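Local coordinates for beta-galactosidase (Marinomonas sp. ef1, PDB 6Y2K), which hydrolyses beta-galactosides, releasing terminal beta-D-galactose, as a cold-active member of glycoside hydrolase family 42 that assembles into a hexamer, at residues A155-A158 with A159-W163; W17-D20 with A21-R25; M442-A445 with M446-G450; E43-P46 with G47-H50. All coordinates share one frame; numbering follows the deposited sequence.

Interactions 1 and 2 each lie on one helix of the beta/alpha-barrel region, interaction 4 on a loop of that barrel, and interaction 3 on a helix in the trimerisation-domain range; no two of the four touch. Interactions 2 and 4 approach most nearly, about 10 Å between nearest atoms, whereas the centres of interactions 3 and 4 are about 53 Å apart. Burial runs from interaction 3, mostly core, through the partly buried interactions 1 and 2, to the surface turn of interaction 4, which alone meets another subunit. Chemistry differs accordingly: an aliphatic cover on a guanidinium in 1, water bridges in 2, CH-pi packing in 3, and a carboxylate-held turn in 4.

Interaction 1: residues A155-A158 with A159-W163; sequences ADLA and AFRLW
L157 and R161, one helical turn apart, are joined both at the backbone and farther out along their side chains. R161 N donates to L157 O across 3.0 Å, and the N-H...O angle of 164° marks a nearly straight bond. Beyond it, L157 CD2 lies over one face of the guanidinium, displaced toward the rim and 3.6 Å from R161 NH2. Two torsions bring this about: the leucine CG is anti to its own N (chi1 -177°), while the arginine chain starts beside its N and then runs extended to NE, with R161 NE 3.6 Å from L157 CD1. The leucine offers only aliphatic carbons, CG as well as its two methyls, so R161 NH2 takes its acceptor from I193 O.

All of this lies on helix 154-168, which follows the fourth strand, 134-138, of the TIM barrel. Within 155-163 the backbone makes the usual i to i+4 bonds: A159 N reaches A155 O at 3.1 Å, and L162 N reaches A158 O at a longer 3.3 Å. The bond from F160 N to D156 O is more bent, with an N-H...O angle of 146°.

The D156 side chain, buried in the first turn, leaves the backbone away from residues 159-163, and its carboxylate is bound by other residues. Its OD1 bonds to T107 OG1, and OD2 is held by both S151 OG and A153 N, so both oxygens have partners. On the side facing helix 205-233, the F160 ring meets F211 edge-to-face.

Interaction 2: residues W17-D20 with A21-R25; sequences WVED and AQHMR
E19 OE2 is gripped by a water that also binds H23 ND1 and, from beyond the contact, by R26 NH1 in a salt bridge. The water donates to E19 OE2 at 2.8 Å and lies 2.7 Å from H23 ND1, so it bridges two groups whose planes stand 56° apart. A second water serves the other oxygen, donating both to E19 OE1 and, at 2.7 Å, to Q22 OE1. It gives both acceptors, E19 OE1 and Q22 OE1, 3.9 Å apart, a shared donor. The glutamate reaches both waters because its chain bends at chi2 (58°).

V18 CG1 packs against the amide end of Q22, 3.8 Å from CD. M24 leads its extended chain past D20 O, which M24 N bonds at 2.9 Å. The polar ends of D20 and H23 are engaged beyond the segments: D20 OD1 pairs with R16, and H23 NE2 bonds to E375. W17 and A21 pack on helix 52-63, while M24 touches strand 29-34, as befits the helix 17-27 of the beta-alpha-beta unit that links strands 2-6 and 29-34 of the barrel.

Interaction 3: residues M442-A445 with M446-G450; sequences MYEA and MRELG
The last turns of helix 435-448, closed by a Schellman motif, set Y443 beside R447 in the trimerisation-domain range, where the helix leads into strand 453-456 of the mixed sheet. G450, with its positive phi of 75°, is the C-prime residue: its N bonds to R447 O at 3.0 Å, and L451 N returns to M446 O. Just before this, the L449 N bond to A445 O is weak.

R447 CG lies over one face of the Y443 ring in a CH-pi contact, 3.9 Å from the ring centroid and 25° off the normal. The arginine chain bends at chi2 and chi3, which turns it to run alongside the tyrosine, CD coming 3.6 Å from Y443 OH. The polar ends bind other parts of the chain: Y443 OH bonds to D300, and R447 NE forms a salt bridge with D293. With an alanine at Y443, R447 would probably lose the surface that supports its bent chain, and D300 its hydroxyl partner.

The like charges of E444 and E448 are probably eased by salt bridges to R441 and K589 respectively; E448 OE1 also bonds to N585 ND2. Their carboxylate planes lie 21° apart, and one water donates to both E444 OE1 and E448 OE2, at 2.7 Å in each case.

Interaction 4: residues E43-P46 with G47-H50; sequences EPTP and GELH
The chain reverses through a type II beta turn from T45 to E48, closed by E48 N donating to T45 O at 3.2 Å. G47 occupies the third position with phi of 90°, where a side chain would clash with P46 O. The turn lies in the loop between helix 39-42 and helix 52-63, beyond the second strand of the TIM barrel.

E43 reaches to the tip of this turn. Its chain, extended beyond CG, carries OE2 to G47 N at 2.9 Å, and the N-H...O angle of 172° shows an almost straight bond to the anti lone pair. OE1 is also held, by a salt bridge to R119 and a hydrogen bond from W39 NE1, so the carboxylate is pinned at both oxygens and its rotation is fixed. An alanine here would probably leave G47 N without its side-chain acceptor and the R119 charge without its mate, letting the turn shift.

L49 runs alongside E43, pointing the same way, with L49 CD2 3.7 Å from E43 CG; it also touches M123 of helix 111-128. At the two ends of the turn, T45 CG2 lies 3.7 Å from E48 CG, the two side chains side by side. T45 OG1 instead bonds to R188 of a second subunit, which also packs on P46, so this turn takes part in an interface of the hexamer.

P44 and H50 cross at about a right angle: P44 CD comes to the edge of the imidazole, near its plane, 3.5 Å from H50 CD2.

Interaction 1: residues A155-A158 with A159-W163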
loop_
_atom_site.group_PDB
_atom_site.type_symbol
_atom_site.label_atom_id
_atom_site.label_comp_id
_atom_site.label_asym_id
_atom_site.label_seq_id
_atom_site.Cartn_x
_atom_site.Cartn_y
_atom_site.Cartn_z
ATOM N N ALA A 155 -4.245 -31.501 -45.546
ATOM C CA ALA A 155 -5.518 -31.101 -46.163
ATOM C C ALA A 155 -5.728 -29.583 -46.149
ATOM O O ALA A 155 -6.256 -29.023 -47.105
ATOM C CB ALA A 155 -6.687 -31.807 -45.484
ATOM N N ASP A 156 -5.293 -28.932 -45.071
ATOM C CA ASP A 156 -5.405 -27.481 -44.942
ATOM C C ASP A 156 -4.498 -26.765 -45.950
ATOM O O ASP A 156 -4.880 -25.748 -46.522
ATOM C CB ASP A 156 -5.042 -27.031 -43.523
ATOM C CG ASP A 156 -5.867 -27.735 -42.458
ATOM O OD1 ASP A 156 -7.068 -27.411 -42.361
ATOM O OD2 ASP A 156 -5.305 -28.600 -41.735
ATOM N N LEU A 157 -3.297 -27.300 -46.146
ATOM C CA LEU A 157 -2.340 -26.720 -47.095
ATOM C C LEU A 157 -2.831 -26.882 -48.528
ATOM O O LEU A 157 -2.698 -25.959 -49.332
ATOM C CB LEU A 157 -0.970 -27.362 -46.948
ATOM C CG LEU A 157 0.159 -26.811 -47.837
ATOM C CD1 LEU A 157 0.246 -25.301 -47.759
ATOM C CD2 LEU A 157 1.466 -27.444 -47.410
ATOM N N ALA A 158 -3.397 -28.052 -48.831
ATOM C CA ALA A 158 -3.938 -28.330 -50.157
ATOM C C ALA A 158 -5.068 -27.363 -50.495
ATOM O O ALA A 158 -5.086 -26.784 -51.583
ATOM C CB ALA A 158 -4.411 -29.774 -50.255
ATOM N N ALA A 159 -5.991 -27.172 -49.552
ATOM C CA ALA A 159 -7.078 -26.205 -49.731
ATOM C C ALA A 159 -6.569 -24.764 -49.869
ATOM O O ALA A 159 -7.108 -23.991 -50.666
ATOM C CB ALA A 159 -8.080 -26.311 -48.587
ATOM N N PHE A 160 -5.528 -24.416 -49.104
ATOM C CA PHE A 160 -4.952 -23.057 -49.123
ATOM C C PHE A 160 -4.342 -22.737 -50.488
ATOM O O PHE A 160 -4.619 -21.685 -51.066
ATOM C CB PHE A 160 -3.925 -22.906 -47.991
ATOM C CG PHE A 160 -3.377 -21.504 -47.800
ATOM C CD1 PHE A 160 -4.201 -20.376 -47.846
ATOM C CD2 PHE A 160 -2.018 -21.322 -47.507
ATOM C CE1 PHE A 160 -3.680 -19.103 -47.636
ATOM C CE2 PHE A 160 -1.496 -20.048 -47.282
ATOM C CZ PHE A 160 -2.329 -18.937 -47.344
ATOM N N ARG A 161 -3.574 -23.666 -51.038
ATOM C CA ARG A 161 -2.962 -23.437 -52.353
ATOM C C ARG A 161 -4.008 -23.270 -53.469
ATOM O O ARG A 161 -3.824 -22.442 -54.366
ATOM C CB ARG A 161 -1.966 -24.545 -52.688
ATOM C CG ARG A 161 -0.767 -24.552 -51.761
ATOM C CD ARG A 161 0.002 -25.847 -51.874
ATOM N NE ARG A 161 1.296 -25.750 -51.208
ATOM C CZ ARG A 161 2.135 -26.766 -51.036
ATOM N NH1 ARG A 161 1.831 -27.984 -51.490
ATOM N NH2 ARG A 161 3.293 -26.567 -50.408
ATOM N N LEU A 162 -5.100 -24.038 -53.403
ATOM C CA LEU A 162 -6.214 -23.883 -54.356
ATOM C C LEU A 162 -6.932 -22.548 -54.173
ATOM O O LEU A 162 -7.247 -21.869 -55.153
ATOM C CB LEU A 162 -7.225 -25.030 -54.235
ATOM C CG LEU A 162 -6.784 -26.422 -54.704
ATOM C CD1 LEU A 162 -7.886 -27.436 -54.395
ATOM C CD2 LEU A 162 -6.439 -26.446 -56.194
ATOM N N TRP A 163 -7.184 -22.185 -52.914
ATOM C CA TRP A 163 -7.831 -20.917 -52.559
ATOM C C TRP A 163 -7.020 -19.705 -53.037
ATOM O O TRP A 163 -7.588 -18.743 -53.556
ATOM C CB TRP A 163 -8.060 -20.869 -51.039
ATOM C CG TRP A 163 -8.865 -19.714 -50.500
ATOM C CD1 TRP A 163 -10.205 -19.705 -50.203
ATOM C CD2 TRP A 163 -8.371 -18.423 -50.147
ATOM N NE1 TRP A 163 -10.572 -18.477 -49.700
ATOM C CE2 TRP A 163 -9.464 -17.673 -49.653
ATOM C CE3 TRP A 163 -7.107 -17.821 -50.205
ATOM C CZ2 TRP A 163 -9.329 -16.355 -49.216
ATOM C CZ3 TRP A 163 -6.973 -16.508 -49.768
ATOM C CH2 TRP A 163 -8.080 -15.790 -49.282
#

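Interaction 2: residues W17-D20 with A21-R25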
loop_
_atom_site.group_PDB
_atom_site.type_symbol
_atom_site.label_atom_id
_atom_site.label_comp_id
_atom_site.label_asym_id
_atom_site.label_seq_id
_atom_site.Cartn_x
_atom_site.Cartn_y
_atom_site.Cartn_z
ATOM N N TRP A 17 -38.598 -40.775 -20.576
ATOM C CA TRP A 17 -38.863 -39.857 -21.695
ATOM C C TRP A 17 -40.217 -39.132 -21.657
ATOM O O TRP A 17 -40.285 -37.925 -21.944
ATOM C CB TRP A 17 -38.697 -40.595 -23.031
ATOM C CG TRP A 17 -37.271 -40.985 -23.368
ATOM C CD1 TRP A 17 -36.159 -40.841 -22.580
ATOM C CD2 TRP A 17 -36.823 -41.612 -24.574
ATOM N NE1 TRP A 17 -35.053 -41.319 -23.230
ATOM C CE2 TRP A 17 -35.429 -41.799 -24.455
ATOM C CE3 TRP A 17 -37.464 -42.023 -25.751
ATOM C CZ2 TRP A 17 -34.660 -42.387 -25.470
ATOM C CZ3 TRP A 17 -36.699 -42.609 -26.760
ATOM C CH2 TRP A 17 -35.313 -42.780 -26.613
ATOM N N VAL A 18 -41.290 -39.845 -21.319
ATOM C CA VAL A 18 -42.619 -39.213 -21.281
ATOM C C VAL A 18 -42.656 -38.174 -20.155
ATOM O O VAL A 18 -43.112 -37.048 -20.365
ATOM C CB VAL A 18 -43.770 -40.232 -21.111
ATOM C CG1 VAL A 18 -45.109 -39.520 -20.938
ATOM C CG2 VAL A 18 -43.833 -41.172 -22.309
ATOM N N GLU A 19 -42.179 -38.569 -18.976
ATOM C CA GLU A 19 -42.063 -37.664 -17.826
ATOM C C GLU A 19 -41.226 -36.411 -18.142
ATOM O O GLU A 19 -41.615 -35.313 -17.754
ATOM C CB GLU A 19 -41.481 -38.407 -16.608
ATOM C CG GLU A 19 -41.066 -37.537 -15.413
ATOM C CD GLU A 19 -42.198 -36.689 -14.845
ATOM O OE1 GLU A 19 -43.371 -37.105 -14.986
ATOM O OE2 GLU A 19 -41.921 -35.616 -14.250
ATOM N N ASP A 20 -40.090 -36.581 -18.826
ATOM C CA ASP A 20 -39.225 -35.449 -19.176
ATOM C C ASP A 20 -40.028 -34.425 -19.972
ATOM O O ASP A 20 -40.022 -33.238 -19.645
ATOM C CB ASP A 20 -37.993 -35.875 -20.003
ATOM C CG ASP A 20 -36.887 -36.542 -19.171
ATOM O OD1 ASP A 20 -36.712 -36.230 -17.971
ATOM O OD2 ASP A 20 -36.153 -37.362 -19.749
ATOM N N ALA A 21 -40.727 -34.898 -21.002
ATOM C CA ALA A 21 -41.479 -34.023 -21.898
ATOM C C ALA A 21 -42.638 -33.309 -21.192
ATOM O O ALA A 21 -42.880 -32.128 -21.441
ATOM C CB ALA A 21 -41.984 -34.808 -23.103
ATOM N N GLN A 22 -43.336 -34.021 -20.310
ATOM C CA GLN A 22 -44.435 -33.442 -19.513
ATOM C C GLN A 22 -43.911 -32.364 -18.557
ATOM O O GLN A 22 -44.485 -31.285 -18.460
ATOM C CB GLN A 22 -45.176 -34.536 -18.729
ATOM C CG GLN A 22 -45.982 -35.472 -19.620
ATOM C CD GLN A 22 -46.552 -36.679 -18.892
ATOM O OE1 GLN A 22 -45.979 -37.179 -17.915
ATOM N NE2 GLN A 22 -47.684 -37.168 -19.387
ATOM N N HIS A 23 -42.805 -32.668 -17.889
ATOM C CA HIS A 23 -42.134 -31.736 -16.981
ATOM C C HIS A 23 -41.693 -30.468 -17.752
ATOM O O HIS A 23 -41.965 -29.350 -17.316
ATOM C CB HIS A 23 -40.949 -32.445 -16.304
ATOM C CG HIS A 23 -40.439 -31.774 -15.065
ATOM N ND1 HIS A 23 -39.599 -32.411 -14.180
ATOM C CD2 HIS A 23 -40.638 -30.532 -14.566
ATOM C CE1 HIS A 23 -39.299 -31.589 -13.191
ATOM N NE2 HIS A 23 -39.920 -30.442 -13.398
ATOM N N MET A 24 -41.077 -30.639 -18.916
ATOM C CA MET A 24 -40.711 -29.493 -19.768
ATOM C C MET A 24 -41.911 -28.569 -20.038
ATOM O O MET A 24 -41.827 -27.351 -19.886
ATOM C CB MET A 24 -40.130 -29.976 -21.105
ATOM C CG MET A 24 -38.727 -30.558 -21.003
ATOM S SD MET A 24 -38.240 -31.450 -22.490
ATOM C CE MET A 24 -36.775 -32.292 -21.888
ATOM N N ARG A 25 -43.027 -29.178 -20.416
ATOM C CA ARG A 25 -44.260 -28.439 -20.691
ATOM C C ARG A 25 -44.715 -27.659 -19.451
ATOM O O ARG A 25 -45.054 -26.479 -19.560
ATOM C CB ARG A 25 -45.365 -29.390 -21.189
ATOM C CG ARG A 25 -46.655 -28.711 -21.640
ATOM C CD ARG A 25 -47.685 -29.734 -22.115
ATOM N NE ARG A 25 -48.718 -29.112 -22.938
ATOM C CZ ARG A 25 -49.676 -29.779 -23.575
ATOM N NH1 ARG A 25 -49.743 -31.102 -23.492
ATOM N NH2 ARG A 25 -50.569 -29.120 -24.298
HETATM O O HOH W 1 -39.233 -35.019 -13.862
HETATM O O HOH W 2 -45.525 -35.901 -15.539
#

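Interaction 3: residues M442-A445 with M446-G450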
loop_
_atom_site.group_PDB
_atom_site.type_symbol
_atom_site.label_atom_id
_atom_site.label_comp_id
_atom_site.label_asym_id
_atom_site.label_seq_id
_atom_site.Cartn_x
_atom_site.Cartn_y
_atom_site.Cartn_z
ATOM N N MET A 442 -15.810 0.320 -26.204
ATOM C CA MET A 442 -16.641 1.357 -26.848
ATOM C C MET A 442 -18.125 1.038 -26.614
ATOM O O MET A 442 -18.911 1.928 -26.295
ATOM C CB MET A 442 -16.345 1.491 -28.347
ATOM C CG MET A 442 -14.961 2.057 -28.662
ATOM S SD MET A 442 -14.858 2.805 -30.301
ATOM C CE MET A 442 -15.521 4.432 -29.963
ATOM N N TYR A 443 -18.476 -0.245 -26.731
ATOM C CA TYR A 443 -19.839 -0.715 -26.501
ATOM C C TYR A 443 -20.284 -0.499 -25.046
ATOM O O TYR A 443 -21.404 -0.044 -24.802
ATOM C CB TYR A 443 -19.957 -2.191 -26.904
ATOM C CG TYR A 443 -21.338 -2.791 -26.745
ATOM C CD1 TYR A 443 -22.312 -2.641 -27.741
ATOM C CD2 TYR A 443 -21.664 -3.527 -25.615
ATOM C CE1 TYR A 443 -23.571 -3.214 -27.605
ATOM C CE2 TYR A 443 -22.917 -4.096 -25.462
ATOM C CZ TYR A 443 -23.868 -3.936 -26.455
ATOM O OH TYR A 443 -25.103 -4.504 -26.276
ATOM N N GLU A 444 -19.407 -0.825 -24.095
ATOM C CA GLU A 444 -19.672 -0.598 -22.670
ATOM C C GLU A 444 -20.014 0.862 -22.367
ATOM O O GLU A 444 -20.953 1.132 -21.619
ATOM C CB GLU A 444 -18.475 -1.036 -21.819
ATOM C CG GLU A 444 -18.601 -0.750 -20.330
ATOM C CD GLU A 444 -17.389 -1.211 -19.539
ATOM O OE1 GLU A 444 -17.569 -1.830 -18.471
ATOM O OE2 GLU A 444 -16.254 -0.945 -19.987
ATOM N N ALA A 445 -19.245 1.784 -22.944
ATOM C CA ALA A 445 -19.507 3.222 -22.805
ATOM C C ALA A 445 -20.897 3.622 -23.337
ATOM O O ALA A 445 -21.620 4.381 -22.684
ATOM C CB ALA A 445 -18.417 4.027 -23.499
ATOM N N MET A 446 -21.267 3.098 -24.506
ATOM C CA MET A 446 -22.614 3.308 -25.073
ATOM C C MET A 446 -23.692 2.813 -24.119
ATOM O O MET A 446 -24.701 3.499 -23.882
ATOM C CB MET A 446 -22.784 2.566 -26.401
ATOM C CG MET A 446 -21.957 3.097 -27.561
ATOM S SD MET A 446 -22.139 2.005 -28.988
ATOM C CE MET A 446 -21.168 2.918 -30.167
ATOM N N ARG A 447 -23.466 1.622 -23.567
ATOM C CA ARG A 447 -24.423 0.988 -22.665
ATOM C C ARG A 447 -24.550 1.694 -21.317
ATOM O O ARG A 447 -25.657 1.770 -20.761
ATOM C CB ARG A 447 -24.054 -0.478 -22.459
ATOM C CG ARG A 447 -24.239 -1.330 -23.712
ATOM C CD ARG A 447 -25.565 -2.063 -23.668
ATOM N NE ARG A 447 -25.540 -3.098 -22.636
ATOM C CZ ARG A 447 -26.605 -3.717 -22.138
ATOM N NH1 ARG A 447 -27.836 -3.423 -22.563
ATOM N NH2 ARG A 447 -26.436 -4.642 -21.197
ATOM N N GLU A 448 -23.432 2.213 -20.796
ATOM C CA GLU A 448 -23.447 3.040 -19.573
ATOM C C GLU A 448 -24.202 4.370 -19.768
ATOM O O GLU A 448 -24.602 5.003 -18.791
ATOM C CB GLU A 448 -22.018 3.314 -19.079
ATOM C CG GLU A 448 -21.355 2.097 -18.452
ATOM C CD GLU A 448 -19.881 2.315 -18.098
ATOM O OE1 GLU A 448 -19.223 3.169 -18.718
ATOM O OE2 GLU A 448 -19.373 1.614 -17.196
ATOM N N LEU A 449 -24.362 4.788 -21.026
ATOM C CA LEU A 449 -25.178 5.950 -21.400
ATOM C C LEU A 449 -26.629 5.599 -21.735
ATOM O O LEU A 449 -27.383 6.461 -22.195
ATOM C CB LEU A 449 -24.532 6.678 -22.579
ATOM C CG LEU A 449 -23.196 7.353 -22.287
ATOM C CD1 LEU A 449 -22.592 7.888 -23.578
ATOM C CD2 LEU A 449 -23.349 8.474 -21.265
ATOM N N GLY A 450 -27.031 4.352 -21.481
ATOM C CA GLY A 450 -28.404 3.923 -21.681
ATOM C C GLY A 450 -28.836 3.693 -23.118
ATOM O O GLY A 450 -30.031 3.550 -23.369
HETATM O O HOH W 3 -19.684 -1.064 -16.964
#

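Interaction 4: residues E43-P46 with G47-H50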
loop_
_atom_site.group_PDB
_atom_site.type_symbol
_atom_site.label_atom_id
_atom_site.label_comp_id
_atom_site.label_asym_id
_atom_site.label_seq_id
_atom_site.Cartn_x
_atom_site.Cartn_y
_atom_site.Cartn_z
ATOM N N GLU A 43 -24.898 -44.917 -35.500
ATOM C CA GLU A 43 -24.057 -45.790 -36.325
ATOM C C GLU A 43 -22.812 -46.222 -35.532
ATOM O O GLU A 43 -21.715 -45.690 -35.743
ATOM C CB GLU A 43 -23.669 -45.089 -37.635
ATOM C CG GLU A 43 -23.116 -46.035 -38.702
ATOM C CD GLU A 43 -22.833 -45.359 -40.045
ATOM O OE1 GLU A 43 -22.673 -44.126 -40.081
ATOM O OE2 GLU A 43 -22.756 -46.057 -41.086
ATOM N N PRO A 44 -22.981 -47.185 -34.612
ATOM C CA PRO A 44 -21.843 -47.642 -33.794
ATOM C C PRO A 44 -20.772 -48.380 -34.582
ATOM O O PRO A 44 -19.627 -48.425 -34.143
ATOM C CB PRO A 44 -22.471 -48.578 -32.753
ATOM C CG PRO A 44 -23.886 -48.787 -33.148
ATOM C CD PRO A 44 -24.258 -47.798 -34.210
ATOM N N THR A 45 -21.160 -48.973 -35.713
ATOM C CA THR A 45 -20.235 -49.613 -36.647
ATOM C C THR A 45 -20.817 -49.339 -38.044
ATOM O O THR A 45 -22.041 -49.261 -38.181
ATOM C CB THR A 45 -20.078 -51.118 -36.316
ATOM O OG1 THR A 45 -19.065 -51.717 -37.136
ATOM C CG2 THR A 45 -21.401 -51.887 -36.490
ATOM N N PRO A 46 -19.961 -49.142 -39.066
ATOM C CA PRO A 46 -20.453 -48.650 -40.356
ATOM C C PRO A 46 -21.517 -49.528 -41.011
ATOM O O PRO A 46 -21.339 -50.738 -41.132
ATOM C CB PRO A 46 -19.191 -48.593 -41.236
ATOM C CG PRO A 46 -18.187 -49.426 -40.535
ATOM C CD PRO A 46 -18.498 -49.309 -39.082
ATOM N N GLY A 47 -22.623 -48.899 -41.398
ATOM C CA GLY A 47 -23.703 -49.576 -42.090
ATOM C C GLY A 47 -24.769 -50.169 -41.191
ATOM O O GLY A 47 -25.777 -50.648 -41.702
ATOM N N GLU A 48 -24.568 -50.136 -39.871
ATOM C CA GLU A 48 -25.536 -50.683 -38.911
ATOM C C GLU A 48 -26.168 -49.507 -38.171
ATOM O O GLU A 48 -25.569 -48.923 -37.257
ATOM C CB GLU A 48 -24.858 -51.683 -37.972
ATOM C CG GLU A 48 -24.174 -52.846 -38.710
ATOM C CD GLU A 48 -25.134 -53.904 -39.262
ATOM O OE1 GLU A 48 -25.297 -54.016 -40.506
ATOM O OE2 GLU A 48 -25.722 -54.648 -38.447
ATOM N N LEU A 49 -27.370 -49.138 -38.610
ATOM C CA LEU A 49 -28.003 -47.892 -38.214
ATOM C C LEU A 49 -29.111 -48.119 -37.215
ATOM O O LEU A 49 -29.822 -49.119 -37.288
ATOM C CB LEU A 49 -28.549 -47.166 -39.431
ATOM C CG LEU A 49 -27.487 -46.814 -40.474
ATOM C CD1 LEU A 49 -28.140 -46.453 -41.796
ATOM C CD2 LEU A 49 -26.603 -45.676 -39.981
ATOM N N HIS A 50 -29.245 -47.173 -36.288
ATOM C CA HIS A 50 -30.223 -47.237 -35.215
ATOM C C HIS A 50 -30.968 -45.903 -35.148
ATOM O O HIS A 50 -30.464 -44.922 -34.575
ATOM C CB HIS A 50 -29.537 -47.549 -33.885
ATOM C CG HIS A 50 -28.774 -48.839 -33.881
ATOM N ND1 HIS A 50 -29.347 -50.049 -33.551
ATOM C CD2 HIS A 50 -27.477 -49.106 -34.164
ATOM C CE1 HIS A 50 -28.436 -51.004 -33.636
ATOM N NE2 HIS A 50 -27.292 -50.456 -34.008
#